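Local coordinates for DUF5751 domain-containing protein (Sulfolobus tokodaii, PDB 2RBG) that is of unknown function but folds as an alpha/beta protein around a five-stranded parallel sheet and pairs with a second copy of itself, at residues A[100-105]-A[120-125]. Sequence-based numbering, arbitrary orientation.
Sequences VFMSKI and DFCRKL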
# COMPACT_ATOMS: atom_id res chain seq x y z
N VAL A 100 15.38 -1.57 -2.66
CA VAL A 100 16.07 -2.10 -3.84
C VAL A 100 16.36 -3.58 -3.64
O VAL A 100 16.15 -4.40 -4.53
CB VAL A 100 17.40 -1.35 -4.10
CG1 VAL A 100 18.16 -2.01 -5.25
CG2 VAL A 100 17.12 0.11 -4.42
N PHE A 101 16.85 -3.91 -2.45
CA PHE A 101 17.17 -5.29 -2.11
C PHE A 101 15.93 -6.19 -2.19
O PHE A 101 15.93 -7.18 -2.92
CB PHE A 101 17.75 -5.36 -0.70
CG PHE A 101 17.99 -6.76 -0.21
CD1 PHE A 101 18.95 -7.57 -0.83
CD2 PHE A 101 17.28 -7.27 0.86
CE1 PHE A 101 19.18 -8.86 -0.37
CE2 PHE A 101 17.50 -8.56 1.32
CZ PHE A 101 18.46 -9.36 0.70
N MSE A 102 14.89 -5.84 -1.45
CA MSE A 102 13.67 -6.63 -1.45
C MSE A 102 13.02 -6.73 -2.82
O MSE A 102 12.52 -7.79 -3.20
CB MSE A 102 12.67 -6.07 -0.44
CG MSE A 102 11.36 -6.85 -0.37
SE MSE A 102 11.63 -8.74 0.01
CE MSE A 102 12.07 -8.59 1.85
N SER A 103 13.04 -5.64 -3.58
CA SER A 103 12.44 -5.64 -4.91
C SER A 103 13.11 -6.67 -5.81
O SER A 103 12.45 -7.34 -6.61
CB SER A 103 12.55 -4.25 -5.55
OG SER A 103 11.74 -3.32 -4.86
N LYS A 104 14.43 -6.81 -5.68
CA LYS A 104 15.16 -7.77 -6.49
C LYS A 104 14.78 -9.20 -6.12
O LYS A 104 14.59 -10.05 -6.99
CB LYS A 104 16.67 -7.57 -6.31
CG LYS A 104 17.53 -8.53 -7.12
CD LYS A 104 19.01 -8.16 -7.05
CE LYS A 104 19.52 -8.15 -5.61
NZ LYS A 104 20.97 -7.81 -5.52
N ILE A 105 14.66 -9.46 -4.82
CA ILE A 105 14.28 -10.79 -4.34
C ILE A 105 12.91 -11.16 -4.89
O ILE A 105 12.71 -12.27 -5.39
CB ILE A 105 14.24 -10.84 -2.79
CG1 ILE A 105 15.64 -10.62 -2.22
CG2 ILE A 105 13.70 -12.19 -2.32
CD1 ILE A 105 15.69 -10.67 -0.70
N ASP A 120 1.78 -5.93 -0.27
CA ASP A 120 3.15 -5.53 -0.50
C ASP A 120 3.33 -4.15 0.11
O ASP A 120 2.90 -3.15 -0.46
CB ASP A 120 3.45 -5.47 -2.00
CG ASP A 120 4.91 -5.18 -2.30
OD1 ASP A 120 5.46 -4.20 -1.74
OD2 ASP A 120 5.52 -5.92 -3.11
N PHE A 121 3.92 -4.09 1.30
CA PHE A 121 4.19 -2.81 1.93
C PHE A 121 5.67 -2.63 1.67
O PHE A 121 6.50 -2.83 2.55
CB PHE A 121 3.94 -2.86 3.44
CG PHE A 121 3.95 -1.50 4.09
CD1 PHE A 121 2.81 -0.70 4.09
CD2 PHE A 121 5.11 -1.01 4.67
CE1 PHE A 121 2.83 0.57 4.66
CE2 PHE A 121 5.14 0.27 5.24
CZ PHE A 121 4.00 1.05 5.23
N CYS A 122 6.00 -2.25 0.44
CA CYS A 122 7.39 -2.10 0.06
C CYS A 122 7.62 -1.35 -1.25
O CYS A 122 8.04 -0.20 -1.25
CB CYS A 122 8.03 -3.49 -0.02
SG CYS A 122 9.76 -3.51 -0.58
N ARG A 123 7.33 -2.01 -2.36
CA ARG A 123 7.55 -1.42 -3.67
C ARG A 123 6.83 -0.10 -3.99
O ARG A 123 7.36 0.71 -4.75
CB ARG A 123 7.27 -2.46 -4.76
CG ARG A 123 8.33 -3.57 -4.77
CD ARG A 123 8.05 -4.63 -5.81
NE ARG A 123 6.83 -5.38 -5.50
CZ ARG A 123 6.34 -6.36 -6.26
NH1 ARG A 123 6.97 -6.70 -7.38
NH2 ARG A 123 5.23 -6.98 -5.91
N LYS A 124 5.65 0.12 -3.43
CA LYS A 124 4.93 1.36 -3.69
C LYS A 124 5.35 2.50 -2.75
O LYS A 124 4.85 3.62 -2.87
CB LYS A 124 3.41 1.16 -3.59
CG LYS A 124 2.77 0.44 -4.79
CD LYS A 124 1.25 0.36 -4.64
CE LYS A 124 0.58 -0.29 -5.84
NZ LYS A 124 -0.92 -0.30 -5.71
N LEU A 125 6.26 2.22 -1.83
CA LEU A 125 6.73 3.26 -0.91
C LEU A 125 7.56 4.29 -1.66
O LEU A 125 8.40 3.93 -2.49
CB LEU A 125 7.58 2.66 0.21
CG LEU A 125 6.86 1.84 1.28
CD1 LEU A 125 7.89 1.15 2.16
CD2 LEU A 125 5.96 2.75 2.12
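Met-102 and Cys-122 meet where helix 99-107 of an alpha/beta fold packs against the turn that follows strand 117-121, the outermost strand of the chain's parallel sheet, a worked example of how a disulfide can serve as an apolar surface. The apolar contact is made by the start of the selenomethionine chain: its CG lies 3.7 Å from Cys-122 SG, its CB 3.9 Å. With CG anti to the backbone N (chi1 -180°), the chain sets out toward the sulfur, then bends twice and carries its selenium end away, into side chains of the sheet such as Leu-9 and Phe-41. Cys-122 SG is itself bonded to Cys-94, so Met-102 packs against a disulfide that ties the end of strand 89-94 to the loop just after strand 117-121.

In a van der Waals contact, Ser-103 OG, hydrogen-bonded to Lys-99 O one turn back, touches the aliphatic part of Arg-123, 3.4 Å from its CG.

Polar bonds within 120-125 fix that arginine. Asp-120 OD1 accepts from Arg-123 N in an Asx motif, at the entry to the type I turn Cys-122 to Leu-125. A bend at chi3 (-66°) turns the Arg-123 guanidinium back to Asp-120, whose OD2 takes NE at 2.8 Å in a salt bridge, from above the carboxylate plane.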